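Local coordinates for protein LytB (Plasmodium falciparum, PDB 4N7B) that catalyses the last step of the MEP pathway, reducing HMBPP with its iron-sulfur cluster and ferredoxin electrons to the isoprenoid precursors IPP and DMAPP, at residues N226-C231 and Q489-F494. Numbering follows the deposited sequence.
Sequences NPRGFC and QETQKF. With F3S (Fe3-s4 cluster), chain B.
Arg228 reaches across to Thr491 and Gln492 and so links the loop carrying a cluster cysteine with a helix that flanks the five-stranded parallel sheet of this IspH-family alpha/beta fold. The loop leaves strand 221-226 and leads into helix 232-247; the other partner, 489-494, is part of helix 488-499.

One contact is van der Waals: the methyl CG2 of Thr491 lies 4.0 Å from NE of Arg228, approaching the guanidinium obliquely. A chi1 of -58°, which sets OG1 beside the backbone N, leaves CG2 anti to it and turned to the arginine. The same side chain also touches Ser482 and Val436 of the sheet, where a small branched residue fits.

The polar ends come near without bonding. NE2 of Gln492 stands at the edge of the guanidinium, 3.9 Å from NH2 of Arg228, its amide plane turned 73° from that of the arginine. The bend at chi2 (-65°) curls this flexible side chain back to the meeting point. Stronger ties hold the arginine: NH2 forms a salt bridge with Glu488, one turn before Gln492, and NH1 donates to the carbonyl of Ile225. A long cationic side chain, extended from CG to NE, can thus tie loop to helix.

Backbone shape and metal binding complete the loop. A cis peptide precedes Pro227, and Gly229 takes a positive phi (69°) that glycine accepts readily. Cys231, at the N-cap of helix 232-247, offers a thiolate-type ligand to the three-iron cluster present here, the oxygen-degraded form of the enzyme's [4Fe-4S] cofactor: its SG binds the iron FE1 at 2.3 Å.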
ATOM      1  N   ASN A 226       7.354   8.829 -13.516  1.00 17.74           N
ATOM      2  CA  ASN A 226       7.939   7.568 -13.149  1.00 18.88           C
ATOM      3  C   ASN A 226       8.851   7.900 -11.981  1.00 20.72           C
ATOM      4  O   ASN A 226       9.543   8.912 -12.000  1.00 24.00           O
ATOM      5  CB  ASN A 226       8.744   7.026 -14.361  1.00 22.75           C
ATOM      6  CG  ASN A 226       9.099   5.578 -14.225  1.00 44.14           C
ATOM      7  OD1 ASN A 226       8.215   4.719 -14.092  1.00 44.46           O
ATOM      8  ND2 ASN A 226      10.405   5.277 -14.284  1.00 51.33           N
ATOM      9  N   PRO A 227       8.867   7.065 -10.947  1.00 24.69           N
ATOM     10  CA  PRO A 227       8.071   5.851 -10.780  1.00 20.60           C
ATOM     11  C   PRO A 227       6.611   6.089 -10.425  1.00 24.73           C
ATOM     12  O   PRO A 227       6.242   7.124  -9.851  1.00 24.02           O
ATOM     13  CB  PRO A 227       8.774   5.136  -9.623  1.00 24.12           C
ATOM     14  CG  PRO A 227       9.388   6.220  -8.845  1.00 24.83           C
ATOM     15  CD  PRO A 227       9.830   7.247  -9.852  1.00 24.26           C
ATOM     16  N   ARG A 228       5.799   5.089 -10.768  1.00 22.11           N
ATOM     17  CA  ARG A 228       4.374   5.097 -10.522  1.00 17.33           C
ATOM     18  C   ARG A 228       3.916   3.666 -10.569  1.00 26.03           C
ATOM     19  O   ARG A 228       4.686   2.782 -10.954  1.00 24.48           O
ATOM     20  CB  ARG A 228       3.636   5.853 -11.628  1.00 20.74           C
ATOM     21  CG  ARG A 228       3.814   5.199 -13.031  1.00 20.03           C
ATOM     22  CD  ARG A 228       2.951   5.910 -14.084  1.00 26.73           C
ATOM     23  NE  ARG A 228       2.986   5.239 -15.374  1.00 19.97           N
ATOM     24  CZ  ARG A 228       3.950   5.412 -16.280  1.00 24.51           C
ATOM     25  NH1 ARG A 228       4.942   6.253 -16.045  1.00 19.12           N
ATOM     26  NH2 ARG A 228       3.928   4.748 -17.428  1.00 21.10           N
ATOM     27  N   GLY A 229       2.646   3.432 -10.248  1.00 23.12           N
ATOM     28  CA  GLY A 229       2.055   2.129 -10.534  1.00 22.75           C
ATOM     29  C   GLY A 229       2.621   1.004  -9.681  1.00 22.85           C
ATOM     30  O   GLY A 229       3.229   1.248  -8.626  1.00 28.96           O
ATOM     31  N   PHE A 230       2.406  -0.228 -10.138  1.00 21.46           N
ATOM     32  CA  PHE A 230       2.691  -1.429  -9.344  1.00 22.65           C
ATOM     33  C   PHE A 230       4.031  -1.356  -8.603  1.00 29.28           C
ATOM     34  O   PHE A 230       5.075  -1.061  -9.184  1.00 31.01           O
ATOM     35  CB  PHE A 230       2.687  -2.686 -10.227  1.00 24.41           C
ATOM     36  CG  PHE A 230       1.312  -3.268 -10.494  1.00 26.74           C
ATOM     37  CD1 PHE A 230       0.163  -2.591 -10.124  1.00 26.24           C
ATOM     38  CD2 PHE A 230       1.180  -4.502 -11.117  1.00 24.02           C
ATOM     39  CE1 PHE A 230      -1.088  -3.130 -10.375  1.00 23.65           C
ATOM     40  CE2 PHE A 230      -0.066  -5.049 -11.364  1.00 26.83           C
ATOM     41  CZ  PHE A 230      -1.199  -4.362 -11.000  1.00 28.75           C
ATOM     42  N   CYS A 231       3.991  -1.640  -7.306  1.00 20.54           N
ATOM     43  CA  CYS A 231       5.205  -1.884  -6.544  1.00 18.01           C
ATOM     44  C   CYS A 231       5.450  -3.389  -6.603  1.00 20.35           C
ATOM     45  O   CYS A 231       4.637  -4.152  -7.155  1.00 18.90           O
ATOM     46  CB  CYS A 231       5.000  -1.432  -5.091  1.00 20.92           C
ATOM     47  SG  CYS A 231       3.700  -2.401  -4.287  1.00 29.48           S
ATOM     48  N   GLN A 489      -2.272  -0.388 -17.546  1.00 24.68           N
ATOM     49  CA  GLN A 489      -3.272  -0.133 -18.588  1.00 28.49           C
ATOM     50  C   GLN A 489      -4.233   1.002 -18.216  1.00 30.23           C
ATOM     51  O   GLN A 489      -4.632   1.800 -19.074  1.00 29.26           O
ATOM     52  CB  GLN A 489      -4.099  -1.378 -18.926  1.00 32.44           C
ATOM     53  CG  GLN A 489      -4.833  -1.247 -20.294  1.00 44.33           C
ATOM     54  CD  GLN A 489      -5.939  -2.299 -20.523  1.00 59.87           C
ATOM     55  OE1 GLN A 489      -6.174  -3.176 -19.685  1.00 61.06           O
ATOM     56  NE2 GLN A 489      -6.623  -2.203 -21.669  1.00 58.41           N
ATOM     57  N   GLU A 490      -4.626   1.099 -16.952  1.00 27.29           N
ATOM     58  CA  GLU A 490      -5.579   2.159 -16.612  1.00 31.50           C
ATOM     59  C   GLU A 490      -4.904   3.516 -16.803  1.00 32.11           C
ATOM     60  O   GLU A 490      -5.521   4.460 -17.280  1.00 33.75           O
ATOM     61  CB  GLU A 490      -6.138   1.992 -15.211  1.00 28.70           C
ATOM     62  CG  GLU A 490      -6.955   0.736 -15.062  1.00 35.81           C
ATOM     63  CD  GLU A 490      -8.123   0.652 -16.050  1.00 37.39           C
ATOM     64  OE1 GLU A 490      -8.633   1.707 -16.510  1.00 38.46           O
ATOM     65  OE2 GLU A 490      -8.538  -0.483 -16.365  1.00 40.82           O
ATOM     66  N   THR A 491      -3.610   3.587 -16.508  1.00 26.58           N
ATOM     67  CA  THR A 491      -2.882   4.835 -16.674  1.00 22.31           C
ATOM     68  C   THR A 491      -2.662   5.164 -18.148  1.00 26.59           C
ATOM     69  O   THR A 491      -2.689   6.338 -18.532  1.00 26.07           O
ATOM     70  CB  THR A 491      -1.532   4.786 -15.958  1.00 26.48           C
ATOM     71  OG1 THR A 491      -1.753   4.514 -14.574  1.00 28.27           O
ATOM     72  CG2 THR A 491      -0.801   6.112 -16.083  1.00 23.37           C
ATOM     73  N   GLN A 492      -2.461   4.138 -18.979  1.00 27.57           N
ATOM     74  CA  GLN A 492      -2.269   4.359 -20.411  1.00 27.85           C
ATOM     75  C   GLN A 492      -3.522   4.935 -21.075  1.00 27.17           C
ATOM     76  O   GLN A 492      -3.427   5.739 -22.001  1.00 26.15           O
ATOM     77  CB  GLN A 492      -1.858   3.054 -21.115  1.00 28.28           C
ATOM     78  CG  GLN A 492      -0.531   2.547 -20.628  1.00 35.44           C
ATOM     79  CD  GLN A 492       0.605   3.499 -20.988  1.00 50.15           C
ATOM     80  OE1 GLN A 492       0.432   4.415 -21.806  1.00 52.71           O
ATOM     81  NE2 GLN A 492       1.778   3.285 -20.383  1.00 49.99           N
ATOM     82  N   LYS A 493      -4.692   4.523 -20.610  1.00 30.85           N
ATOM     83  CA  LYS A 493      -5.937   5.066 -21.149  1.00 29.12           C
ATOM     84  C   LYS A 493      -5.994   6.584 -20.913  1.00 30.41           C
ATOM     85  O   LYS A 493      -6.474   7.344 -21.755  1.00 31.44           O
ATOM     86  CB  LYS A 493      -7.131   4.398 -20.476  1.00 35.11           C
ATOM     87  CG  LYS A 493      -7.204   2.888 -20.684  1.00 34.97           C
ATOM     88  CD  LYS A 493      -8.560   2.339 -20.256  1.00 43.09           C
ATOM     89  CE  LYS A 493      -8.617   0.834 -20.445  1.00 49.34           C
ATOM     90  NZ  LYS A 493      -9.988   0.251 -20.195  1.00 54.33           N
ATOM     91  N   PHE A 494      -5.494   7.034 -19.770  1.00 28.75           N
ATOM     92  CA  PHE A 494      -5.391   8.468 -19.535  1.00 31.04           C
ATOM     93  C   PHE A 494      -4.434   9.105 -20.538  1.00 29.45           C
ATOM     94  O   PHE A 494      -4.748  10.127 -21.152  1.00 24.66           O
ATOM     95  CB  PHE A 494      -4.946   8.772 -18.108  1.00 27.65           C
ATOM     96  CG  PHE A 494      -6.087   8.817 -17.111  1.00 26.67           C
ATOM     97  CD1 PHE A 494      -6.854   9.963 -16.957  1.00 27.11           C
ATOM     98  CD2 PHE A 494      -6.404   7.699 -16.340  1.00 30.26           C
ATOM     99  CE1 PHE A 494      -7.903  10.000 -16.035  1.00 28.45           C
ATOM    100  CE2 PHE A 494      -7.459   7.736 -15.424  1.00 30.54           C
ATOM    101  CZ  PHE A 494      -8.200   8.881 -15.280  1.00 26.61           C
TER
HETATM  102 FE1  F3S B 401       3.844  -2.063  -2.010  1.00 26.99          FE
HETATM  103 FE3  F3S B 401       4.843  -3.430   0.085  1.00 26.63          FE
HETATM  104 FE4  F3S B 401       4.972  -0.749  -0.043  1.00 26.91          FE
HETATM  105  S1  F3S B 401       2.881  -3.678  -0.883  1.00 24.12           S
HETATM  106  S2  F3S B 401       3.192  -0.091  -1.208  1.00 27.48           S
HETATM  107  S3  F3S B 401       5.966  -2.224  -1.356  1.00 22.68           S
HETATM  108  S4  F3S B 401       4.586  -1.975   1.740  1.00 30.32           S